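Local coordinates for extracellular solute-binding protein family 1 (Alicyclobacillus acidocaldarius subsp. acidocaldarius, PDB 4OVJ) that probably binds an as yet unidentified extracellular solute and delivers it to a membrane transporter, at residues Gly204-Val215 with Ala402-Leu413. Sequence-based numbering, arbitrary orientation. Where two conformers were deposited one is given.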
loop_
_atom_site.group_PDB
_atom_site.type_symbol
_atom_site.label_atom_id
_atom_site.label_comp_id
_atom_site.label_asym_id
_atom_site.label_seq_id
_atom_site.Cartn_x
_atom_site.Cartn_y
_atom_site.Cartn_z
ATOM N N GLY A 204 11.688 -15.991 -2.275
ATOM C CA GLY A 204 11.041 -16.280 -1.009
ATOM C C GLY A 204 11.526 -17.570 -0.364
ATOM O O GLY A 204 10.784 -18.178 0.403
ATOM N N THR A 205 12.768 -17.979 -0.651
ATOM C CA THR A 205 13.344 -19.193 -0.056
ATOM C C THR A 205 14.099 -18.922 1.247
ATOM O O THR A 205 14.395 -19.849 2.004
ATOM C CB THR A 205 14.302 -19.928 -1.024
ATOM O OG1 THR A 205 15.402 -19.077 -1.385
ATOM C CG2 THR A 205 13.554 -20.376 -2.279
ATOM N N LYS A 206 14.431 -17.659 1.494
ATOM C CA LYS A 206 15.017 -17.271 2.769
ATOM C C LYS A 206 14.780 -15.791 3.029
ATOM O O LYS A 206 14.317 -15.066 2.152
ATOM C CB LYS A 206 16.507 -17.595 2.831
ATOM C CG LYS A 206 17.319 -17.246 1.613
ATOM C CD LYS A 206 18.797 -17.597 1.785
ATOM C CE LYS A 206 19.002 -19.094 1.957
ATOM N NZ LYS A 206 20.403 -19.493 1.660
ATOM N N LEU A 207 15.088 -15.364 4.244
ATOM C CA LEU A 207 14.995 -13.955 4.589
ATOM C C LEU A 207 16.034 -13.205 3.780
ATOM O O LEU A 207 17.097 -13.743 3.467
ATOM C CB LEU A 207 15.215 -13.747 6.079
ATOM C CG LEU A 207 14.170 -14.400 6.990
ATOM C CD1 LEU A 207 14.545 -14.166 8.435
ATOM C CD2 LEU A 207 12.777 -13.852 6.717
ATOM N N GLY A 208 15.718 -11.962 3.444
ATOM C CA GLY A 208 16.572 -11.159 2.587
ATOM C C GLY A 208 17.369 -10.092 3.306
ATOM O O GLY A 208 17.857 -9.159 2.671
ATOM N N PHE A 209 17.493 -10.208 4.623
ATOM C CA PHE A 209 18.225 -9.229 5.418
ATOM C C PHE A 209 19.105 -9.936 6.436
ATOM O O PHE A 209 18.940 -11.126 6.700
ATOM C CB PHE A 209 17.255 -8.299 6.146
ATOM C CG PHE A 209 16.334 -9.023 7.079
ATOM C CD1 PHE A 209 16.694 -9.250 8.406
ATOM C CD2 PHE A 209 15.119 -9.520 6.621
ATOM C CE1 PHE A 209 15.852 -9.936 9.255
ATOM C CE2 PHE A 209 14.268 -10.195 7.473
ATOM C CZ PHE A 209 14.642 -10.410 8.792
ATOM N N THR A 210 20.023 -9.175 7.023
ATOM C CA THR A 210 20.967 -9.704 8.000
ATOM C C THR A 210 20.533 -9.379 9.424
ATOM O O THR A 210 19.717 -8.489 9.667
ATOM C CB THR A 210 22.352 -9.088 7.802
ATOM O OG1 THR A 210 22.272 -7.677 8.013
ATOM C CG2 THR A 210 22.885 -9.373 6.405
ATOM N N GLU A 211 21.119 -10.088 10.380
ATOM C CA GLU A 211 20.832 -9.840 11.785
ATOM C C GLU A 211 21.119 -8.398 12.187
ATOM O O GLU A 211 20.334 -7.793 12.916
ATOM C CB GLU A 211 21.622 -10.803 12.658
ATOM C CG GLU A 211 21.222 -10.785 14.113
ATOM C CD GLU A 211 21.995 -11.808 14.903
ATOM O OE1 GLU A 211 21.886 -13.010 14.575
ATOM O OE2 GLU A 211 22.717 -11.415 15.835
ATOM N N SER A 212 22.234 -7.873 11.705
ATOM C CA SER A 212 22.650 -6.512 11.991
ATOM C C SER A 212 21.569 -5.492 11.637
ATOM O O SER A 212 21.280 -4.569 12.396
ATOM C CB SER A 212 23.907 -6.211 11.189
ATOM O OG SER A 212 24.487 -5.022 11.635
ATOM N N THR A 213 20.973 -5.670 10.468
ATOM C CA THR A 213 19.919 -4.772 9.991
ATOM C C THR A 213 18.698 -4.788 10.914
ATOM O O THR A 213 18.127 -3.742 11.236
ATOM C CB THR A 213 19.508 -5.195 8.591
ATOM O OG1 THR A 213 20.661 -5.120 7.745
ATOM C CG2 THR A 213 18.377 -4.316 8.054
ATOM N N LEU A 214 18.311 -5.976 11.359
ATOM C CA LEU A 214 17.177 -6.090 12.269
ATOM C C LEU A 214 17.519 -5.550 13.655
ATOM O O LEU A 214 16.728 -4.843 14.252
ATOM C CB LEU A 214 16.682 -7.526 12.361
ATOM C CG LEU A 214 15.538 -7.823 13.330
ATOM C CD1 LEU A 214 14.369 -6.889 13.083
ATOM C CD2 LEU A 214 15.130 -9.279 13.150
ATOM N N VAL A 215 18.710 -5.859 14.156
ATOM C CA VAL A 215 19.108 -5.359 15.472
ATOM C C VAL A 215 19.186 -3.828 15.497
ATOM O O VAL A 215 18.788 -3.208 16.483
ATOM C CB VAL A 215 20.431 -5.994 15.953
ATOM C CG1 VAL A 215 20.921 -5.325 17.231
ATOM C CG2 VAL A 215 20.216 -7.474 16.207
ATOM N N ALA A 402 16.170 -11.021 17.510
ATOM C CA ALA A 402 16.532 -11.082 16.097
ATOM C C ALA A 402 17.012 -12.487 15.727
ATOM O O ALA A 402 16.507 -13.068 14.768
ATOM C CB ALA A 402 17.586 -10.047 15.762
ATOM N N GLU A 403 17.951 -13.036 16.500
ATOM C CA GLU A 403 18.488 -14.372 16.214
ATOM C C GLU A 403 17.425 -15.448 16.222
ATOM O O GLU A 403 17.362 -16.279 15.318
ATOM C CB GLU A 403 19.587 -14.748 17.205
ATOM C CG GLU A 403 20.936 -14.302 16.708
ATOM C CD GLU A 403 22.087 -15.190 17.140
ATOM O OE1 GLU A 403 21.994 -15.818 18.215
ATOM O OE2 GLU A 403 23.091 -15.242 16.390
ATOM N N GLN A 404 16.584 -15.412 17.247
ATOM C CA GLN A 404 15.525 -16.392 17.426
ATOM C C GLN A 404 14.501 -16.305 16.298
ATOM O O GLN A 404 14.153 -17.318 15.683
ATOM C CB GLN A 404 14.848 -16.170 18.786
ATOM C CG GLN A 404 13.828 -17.225 19.170
ATOM C CD GLN A 404 13.483 -17.194 20.653
ATOM O OE1 GLN A 404 12.600 -16.450 21.078
ATOM N NE2 GLN A 404 14.171 -18.013 21.447
ATOM N N PHE A 405 14.044 -15.092 16.010
ATOM C CA PHE A 405 13.064 -14.885 14.948
ATOM C C PHE A 405 13.577 -15.354 13.585
ATOM O O PHE A 405 12.840 -15.981 12.832
ATOM C CB PHE A 405 12.618 -13.419 14.840
ATOM C CG PHE A 405 11.923 -13.117 13.544
ATOM C CD1 PHE A 405 10.602 -13.494 13.356
ATOM C CD2 PHE A 405 12.605 -12.522 12.489
ATOM C CE1 PHE A 405 9.959 -13.264 12.154
ATOM C CE2 PHE A 405 11.966 -12.291 11.283
ATOM C CZ PHE A 405 10.641 -12.661 11.117
HETATM N N MSE A 406 14.828 -15.024 13.276
HETATM C CA MSE A 406 15.411 -15.312 11.963
HETATM C C MSE A 406 15.624 -16.783 11.771
HETATM O O MSE A 406 15.360 -17.306 10.686
HETATM C CB MSE A 406 16.729 -14.575 11.797
HETATM C CG MSE A 406 16.459 -13.098 11.572
HETATM SE SE MSE A 406 18.144 -12.120 11.404
HETATM C CE MSE A 406 18.577 -12.778 9.593
ATOM N N GLN A 407 16.093 -17.473 12.810
ATOM C CA GLN A 407 16.289 -18.922 12.729
ATOM C C GLN A 407 14.944 -19.598 12.458
ATOM O O GLN A 407 14.831 -20.454 11.581
ATOM C CB GLN A 407 16.896 -19.457 14.030
ATOM C CG GLN A 407 17.254 -20.935 13.991
ATOM C CD GLN A 407 17.572 -21.497 15.367
ATOM O OE1 GLN A 407 17.187 -20.933 16.401
ATOM N NE2 GLN A 407 18.268 -22.629 15.388
ATOM N N GLU A 408 13.927 -19.179 13.205
ATOM C CA GLU A 408 12.574 -19.715 13.068
ATOM C C GLU A 408 12.004 -19.513 11.667
ATOM O O GLU A 408 11.522 -20.466 11.045
ATOM C CB GLU A 408 11.659 -19.078 14.117
ATOM C CG GLU A 408 10.183 -19.418 13.984
ATOM C CD GLU A 408 9.367 -19.085 15.232
ATOM O OE1 GLU A 408 8.150 -19.378 15.232
ATOM O OE2 GLU A 408 9.928 -18.532 16.205
ATOM N N ALA A 409 12.062 -18.272 11.182
ATOM C CA ALA A 409 11.532 -17.917 9.877
ATOM C C ALA A 409 12.287 -18.633 8.753
ATOM O O ALA A 409 11.666 -19.160 7.840
ATOM C CB ALA A 409 11.581 -16.404 9.679
ATOM N N ASN A 410 13.620 -18.653 8.820
ATOM C CA ASN A 410 14.422 -19.330 7.791
ATOM C C ASN A 410 14.162 -20.830 7.759
ATOM O O ASN A 410 14.141 -21.426 6.680
ATOM C CB ASN A 410 15.922 -19.041 7.939
ATOM C CG ASN A 410 16.340 -17.744 7.255
ATOM O OD1 ASN A 410 15.868 -17.427 6.162
ATOM N ND2 ASN A 410 17.245 -17.001 7.887
ATOM N N ASP A 411 13.947 -21.430 8.927
ATOM C CA ASP A 411 13.600 -22.863 9.016
ATOM C C ASP A 411 12.252 -23.146 8.356
ATOM O O ASP A 411 12.093 -24.135 7.637
ATOM C CB ASP A 411 13.558 -23.341 10.481
ATOM C CG ASP A 411 14.948 -23.604 11.064
ATOM O OD1 ASP A 411 15.933 -23.658 10.293
ATOM O OD2 ASP A 411 15.053 -23.772 12.306
ATOM N N LEU A 412 11.285 -22.273 8.614
ATOM C CA LEU A 412 9.968 -22.368 8.003
ATOM C C LEU A 412 10.032 -22.188 6.480
ATOM O O LEU A 412 9.405 -22.939 5.732
ATOM C CB LEU A 412 9.054 -21.315 8.616
ATOM C CG LEU A 412 7.593 -21.276 8.185
ATOM C CD1 LEU A 412 6.933 -22.634 8.359
ATOM C CD2 LEU A 412 6.862 -20.220 9.002
ATOM N N LEU A 413 10.785 -21.196 6.015
ATOM C CA LEU A 413 10.930 -20.991 4.579
ATOM C C LEU A 413 11.621 -22.162 3.871
ATOM O O LEU A 413 11.324 -22.430 2.715
ATOM C CB LEU A 413 11.690 -19.708 4.294
ATOM C CG LEU A 413 10.957 -18.433 4.702
ATOM C CD1 LEU A 413 11.920 -17.265 4.557
ATOM C CD2 LEU A 413 9.705 -18.223 3.876
HETATM O O HOH W 1 15.650 -20.411 4.498
HETATM O O HOH W 2 18.418 -15.367 5.434
#
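Leu207 lays its isobutyl group over helix 402-413, CD1 resting 3.8 Å from Met406 CG and also touching Ala409 CB, while CD2 meets Leu413 CD1. Its CG lies anti to the carbonyl carbon (chi1 -63°), and chi1 and chi2 together set the two methyls among these helix side chains. Beside it the backbone N of Leu207 donates an almost straight bond (174°) to Asn410 OD1, at 2.9 Å and in the carbonyl plane of the amide. Asn410 ND2 gives a hydrogen to a water that in turn donates to Leu207 O. With an alanine here, Leu207 N is likely to be left without its acceptor and the water at Leu207 O without the amide that donates to it. In this periplasmic-binding-protein-like fold, the contact packs the chain's last helix against the loop leading into helix 211-226, with Thr210 as N-cap. Met406, a selenomethionine, turns at chi3 (74°), bringing CE 3.4 Å from Phe209 O and SE obliquely to the Phe209 ring, a Met-aromatic contact. Phe209 CZ meets Phe405 CE2 edge to edge, at 4.1 Å. Farther along, Leu214 CD2 and Val215 CG2 close on Ala402 CB, each at 3.7 Å.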